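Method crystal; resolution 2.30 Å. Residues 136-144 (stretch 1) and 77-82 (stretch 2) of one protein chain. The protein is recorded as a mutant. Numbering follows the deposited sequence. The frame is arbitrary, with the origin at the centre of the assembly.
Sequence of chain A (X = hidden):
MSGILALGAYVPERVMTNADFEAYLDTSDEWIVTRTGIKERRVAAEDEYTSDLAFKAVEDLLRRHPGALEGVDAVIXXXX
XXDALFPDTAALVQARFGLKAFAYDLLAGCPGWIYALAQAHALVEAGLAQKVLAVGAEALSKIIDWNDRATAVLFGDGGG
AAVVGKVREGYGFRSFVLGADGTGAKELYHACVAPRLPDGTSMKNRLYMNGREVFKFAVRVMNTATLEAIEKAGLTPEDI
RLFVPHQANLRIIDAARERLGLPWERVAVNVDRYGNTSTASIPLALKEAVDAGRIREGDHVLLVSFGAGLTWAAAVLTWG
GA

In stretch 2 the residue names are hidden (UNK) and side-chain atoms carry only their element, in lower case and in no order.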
ATOM      1  N   GLY A 136       4.162   0.588 -11.379  1.00 35.52           N
ATOM      2  CA  GLY A 136       3.568  -0.739 -11.359  1.00 30.85           C
ATOM      3  C   GLY A 136       4.752  -1.657 -11.607  1.00 32.87           C
ATOM      4  O   GLY A 136       5.303  -1.644 -12.703  1.00 32.11           O
ATOM      5  N   ALA A 137       5.174  -2.424 -10.603  1.00 33.81           N
ATOM      6  CA  ALA A 137       6.334  -3.308 -10.761  1.00 35.05           C
ATOM      7  C   ALA A 137       6.203  -4.643 -10.033  1.00 38.20           C
ATOM      8  O   ALA A 137       5.909  -4.687  -8.833  1.00 31.08           O
ATOM      9  CB  ALA A 137       7.604  -2.587 -10.291  1.00 34.25           C
ATOM     10  N   GLU A 138       6.469  -5.726 -10.772  1.00 43.40           N
ATOM     11  CA  GLU A 138       6.362  -7.103 -10.265  1.00 41.43           C
ATOM     12  C   GLU A 138       7.477  -8.049 -10.681  1.00 37.81           C
ATOM     13  O   GLU A 138       7.838  -8.108 -11.847  1.00 44.18           O
ATOM     14  CB  GLU A 138       5.051  -7.733 -10.736  1.00 39.29           C
ATOM     15  CG  GLU A 138       3.813  -7.150 -10.108  1.00 52.08           C
ATOM     16  CD  GLU A 138       3.485  -7.788  -8.779  1.00 50.49           C
ATOM     17  OE1 GLU A 138       4.409  -8.011  -7.969  1.00 52.59           O
ATOM     18  OE2 GLU A 138       2.291  -8.059  -8.542  1.00 60.30           O
ATOM     19  N   ALA A 139       8.002  -8.803  -9.723  1.00 40.01           N
ATOM     20  CA  ALA A 139       9.032  -9.800 -10.004  1.00 39.83           C
ATOM     21  C   ALA A 139       8.401 -11.131  -9.592  1.00 39.56           C
ATOM     22  O   ALA A 139       8.807 -11.750  -8.616  1.00 37.74           O
ATOM     23  CB  ALA A 139      10.283  -9.533  -9.176  1.00 45.04           C
ATOM     24  N   LEU A 140       7.391 -11.560 -10.336  1.00 39.65           N
ATOM     25  CA  LEU A 140       6.694 -12.795 -10.011  1.00 47.69           C
ATOM     26  C   LEU A 140       7.583 -14.019 -10.074  1.00 48.39           C
ATOM     27  O   LEU A 140       7.356 -14.989  -9.356  1.00 50.24           O
ATOM     28  CB  LEU A 140       5.488 -12.959 -10.927  1.00 42.86           C
ATOM     29  CG  LEU A 140       4.466 -11.864 -10.605  1.00 56.22           C
ATOM     30  CD1 LEU A 140       3.466 -11.690 -11.749  1.00 51.17           C
ATOM     31  CD2 LEU A 140       3.784 -12.211  -9.277  1.00 38.84           C
ATOM     32  N   SER A 141       8.611 -13.963 -10.910  1.00 48.11           N
ATOM     33  CA  SER A 141       9.522 -15.090 -11.043  1.00 49.13           C
ATOM     34  C   SER A 141      10.228 -15.399  -9.736  1.00 44.75           C
ATOM     35  O   SER A 141      11.014 -16.333  -9.663  1.00 56.69           O
ATOM     36  CB  SER A 141      10.565 -14.805 -12.125  1.00 43.67           C
ATOM     37  OG  SER A 141      11.449 -13.783 -11.725  1.00 41.26           O
ATOM     38  N   LYS A 142       9.942 -14.630  -8.697  1.00 44.37           N
ATOM     39  CA  LYS A 142      10.604 -14.853  -7.415  1.00 49.15           C
ATOM     40  C   LYS A 142       9.734 -15.595  -6.408  1.00 47.26           C
ATOM     41  O   LYS A 142      10.235 -16.049  -5.382  1.00 49.12           O
ATOM     42  CB  LYS A 142      11.038 -13.516  -6.804  1.00 47.68           C
ATOM     43  CG  LYS A 142      11.733 -12.571  -7.772  1.00 50.61           C
ATOM     44  CD  LYS A 142      13.146 -12.987  -8.101  1.00 49.18           C
ATOM     45  CE  LYS A 142      13.814 -11.939  -8.984  1.00 49.56           C
ATOM     46  NZ  LYS A 142      15.279 -12.160  -9.135  1.00 52.89           N
ATOM     47  N   ILE A 143       8.435 -15.697  -6.690  1.00 46.78           N
ATOM     48  CA  ILE A 143       7.495 -16.384  -5.798  1.00 49.36           C
ATOM     49  C   ILE A 143       6.704 -17.442  -6.559  1.00 51.63           C
ATOM     50  O   ILE A 143       5.792 -18.069  -6.023  1.00 51.56           O
ATOM     51  CB  ILE A 143       6.473 -15.397  -5.164  1.00 45.50           C
ATOM     52  CG1 ILE A 143       5.739 -14.630  -6.269  1.00 44.48           C
ATOM     53  CG2 ILE A 143       7.181 -14.432  -4.229  1.00 46.87           C
ATOM     54  CD1 ILE A 143       4.337 -14.179  -5.895  1.00 47.14           C
ATOM     55  N   ILE A 144       7.055 -17.624  -7.822  1.00 59.63           N
ATOM     56  CA  ILE A 144       6.376 -18.584  -8.668  1.00 62.10           C
ATOM     57  C   ILE A 144       6.996 -19.971  -8.511  1.00 66.75           C
ATOM     58  O   ILE A 144       8.220 -20.103  -8.420  1.00 65.11           O
ATOM     59  CB  ILE A 144       6.477 -18.145 -10.138  1.00 60.73           C
ATOM     60  CG1 ILE A 144       5.638 -19.060 -11.022  1.00 66.09           C
ATOM     61  CG2 ILE A 144       7.928 -18.170 -10.590  1.00 63.31           C
ATOM     62  CD1 ILE A 144       5.721 -18.709 -12.488  1.00 74.16           C
ATOM     63  N   UNK A  77       4.405   2.792  -5.174  1.00 26.14           N
ATOM     64  CA  UNK A  77       4.770   1.616  -5.958  1.00 26.76           C
ATOM     65  C   UNK A  77       3.686   0.548  -5.816  1.00 27.30           C
ATOM     66  O   UNK A  77       3.481  -0.012  -4.738  1.00 28.18           O
ATOM     67  c   UNK A  77       6.299  -0.379  -6.115  1.00 27.46           C
ATOM     68  c   UNK A  77       7.287   1.918  -5.954  1.00 24.82           C
ATOM     69  c   UNK A  77       6.122   1.010  -5.507  1.00 27.23           C
ATOM     70  N   UNK A  78       2.959   0.286  -6.888  1.00 20.98           N
ATOM     71  CA  UNK A  78       1.945  -0.757  -6.824  1.00 25.98           C
ATOM     72  C   UNK A  78       2.681  -2.045  -7.145  1.00 30.40           C
ATOM     73  O   UNK A  78       3.217  -2.205  -8.246  1.00 34.59           O
ATOM     74  c   UNK A  78       0.854  -0.507  -7.836  1.00 19.73           C
ATOM     75  N   UNK A  79       2.741  -2.938  -6.168  1.00 34.23           N
ATOM     76  CA  UNK A  79       3.422  -4.213  -6.342  1.00 34.66           C
ATOM     77  C   UNK A  79       2.841  -5.222  -5.375  1.00 37.35           C
ATOM     78  O   UNK A  79       2.114  -4.856  -4.451  1.00 42.05           O
ATOM     79  c   UNK A  79       4.940  -4.086  -6.051  1.00 40.85           C
ATOM     80  o   UNK A  79       5.595  -5.329  -6.356  1.00 29.12           O
ATOM     81  c   UNK A  79       5.181  -3.726  -4.570  1.00 29.36           C
ATOM     82  N   UNK A  80       3.164  -6.490  -5.596  1.00 39.22           N
ATOM     83  CA  UNK A  80       2.713  -7.568  -4.717  1.00 38.12           C
ATOM     84  C   UNK A  80       3.919  -8.448  -4.400  1.00 37.17           C
ATOM     85  O   UNK A  80       3.803  -9.493  -3.759  1.00 37.44           O
ATOM     86  o   UNK A  80      -0.447  -7.328  -4.646  1.00 55.25           O
ATOM     87  n   UNK A  80       0.109  -7.098  -6.812  1.00 40.41           N
ATOM     88  c   UNK A  80       1.598  -8.374  -5.386  1.00 43.44           C
ATOM     89  c   UNK A  80       0.325  -7.555  -5.587  1.00 46.53           C
ATOM     90  N   UNK A  81       5.089  -8.012  -4.868  1.00 34.70           N
ATOM     91  CA  UNK A  81       6.330  -8.723  -4.611  1.00 34.80           C
ATOM     92  C   UNK A  81       7.422  -7.733  -4.206  1.00 39.22           C
ATOM     93  O   UNK A  81       8.492  -7.713  -4.802  1.00 38.19           O
ATOM     94  c   UNK A  81       5.827 -10.670  -6.186  1.00 32.87           C
ATOM     95  c   UNK A  81       6.824  -9.547  -5.853  1.00 37.17           C
ATOM     96  o   UNK A  81       6.977  -8.690  -6.990  1.00 33.62           O
ATOM     97  N   UNK A  82       7.173  -6.915  -3.164  1.00 38.21           N
ATOM     98  CA  UNK A  82       8.188  -5.946  -2.736  1.00 39.66           C
ATOM     99  C   UNK A  82       9.461  -6.630  -2.213  1.00 43.94           C
ATOM    100  O   UNK A  82       9.413  -7.755  -1.698  1.00 43.23           O
ATOM    101  c   UNK A  82       6.612  -6.205  -1.013  1.00 37.36           C
ATOM    102  c   UNK A  82       6.053  -6.956  -2.203  1.00 37.12           C
ATOM    103  c   UNK A  82       7.462  -5.150  -1.657  1.00 35.53           C
TER

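Position 77 carries three side-chain carbons, one bonded to CA and bearing the other two. A fork at CB made of carbon alone is valine, so this is Val77, with chi1 in t. It lies on a strand, its side chain is sideways to stretch 1, and its nearest approach is Val77 CG1 to Ala137 CB, 4.9 Å.

Position 78 has a single side-chain carbon and is therefore alanine. Ala78 pairs with Gly136 in a parallel bridge, their CA atoms 4.8 Å apart. Its backbone does the work: Ala137 N donates to Ala78 O at 3.1 Å, nearly straight at 163°, and Gly136 CA approaches the same Ala78 O at 3.5 Å in a CA-H...O contact.

At position 79 the CB carries one oxygen and one carbon, the signature of threonine. The oxygen of Thr79, OG1, donates to Ala137 O at 2.6 Å, so a side chain carries on the link between the backbones just past the bridge. The same OG1 accepts from the backbone N of position 81 at 3.1 Å, tying position 79 to position 81 within stretch 2.

Position 80 shows two carbons in line, the second carrying one oxygen and one nitrogen. That is a short amide, asparagine. Asn80 ND2 donates to Glu138 OE2 at 2.9 Å, while Asn80 N donates to Glu138 OE1 at 3.1 Å; backbone and side chain together grip both carboxylate oxygens.

Position 81 again has a CB with one oxygen and one carbon, a second threonine, here with chi1 in p and CB pointing toward stretch 1. Thr81 OG1 donates to Glu138 OE1 at 2.8 Å and accepts from Ala139 N at 2.9 Å. Its methyl meets hydrocarbon instead: Thr81 CG2 lies 3.8 Å from Ile143 CD1 and 4.0 Å from Leu140 CD2.

Position 82 has three carbons closing a ring onto its own N, which makes it proline. Pro82 points away and leaves stretch 1 untouched; its nearest side-chain approach is Pro82 CD to Glu138 OE1, 6.1 Å.

The contact begins as sheet pairing and continues through side chains. Beyond the bridge, hydroxyls serve the backbone of stretch 1 at Ala137 O and Ala139 N, and between those two residues Glu138 turns its carboxylate into the loop. Although its CB is sideways, the m, m bend of chi1 and chi2 brings that end close enough to accept from Asn80 and Thr81. The rule to take away is economy: Thr79 and Thr81 each use one hydroxyl as both donor and acceptor, and Thr81 adds a methyl for packing, burying more area than any other residue here.

Stretch 2, residues 77-82: VATNTP
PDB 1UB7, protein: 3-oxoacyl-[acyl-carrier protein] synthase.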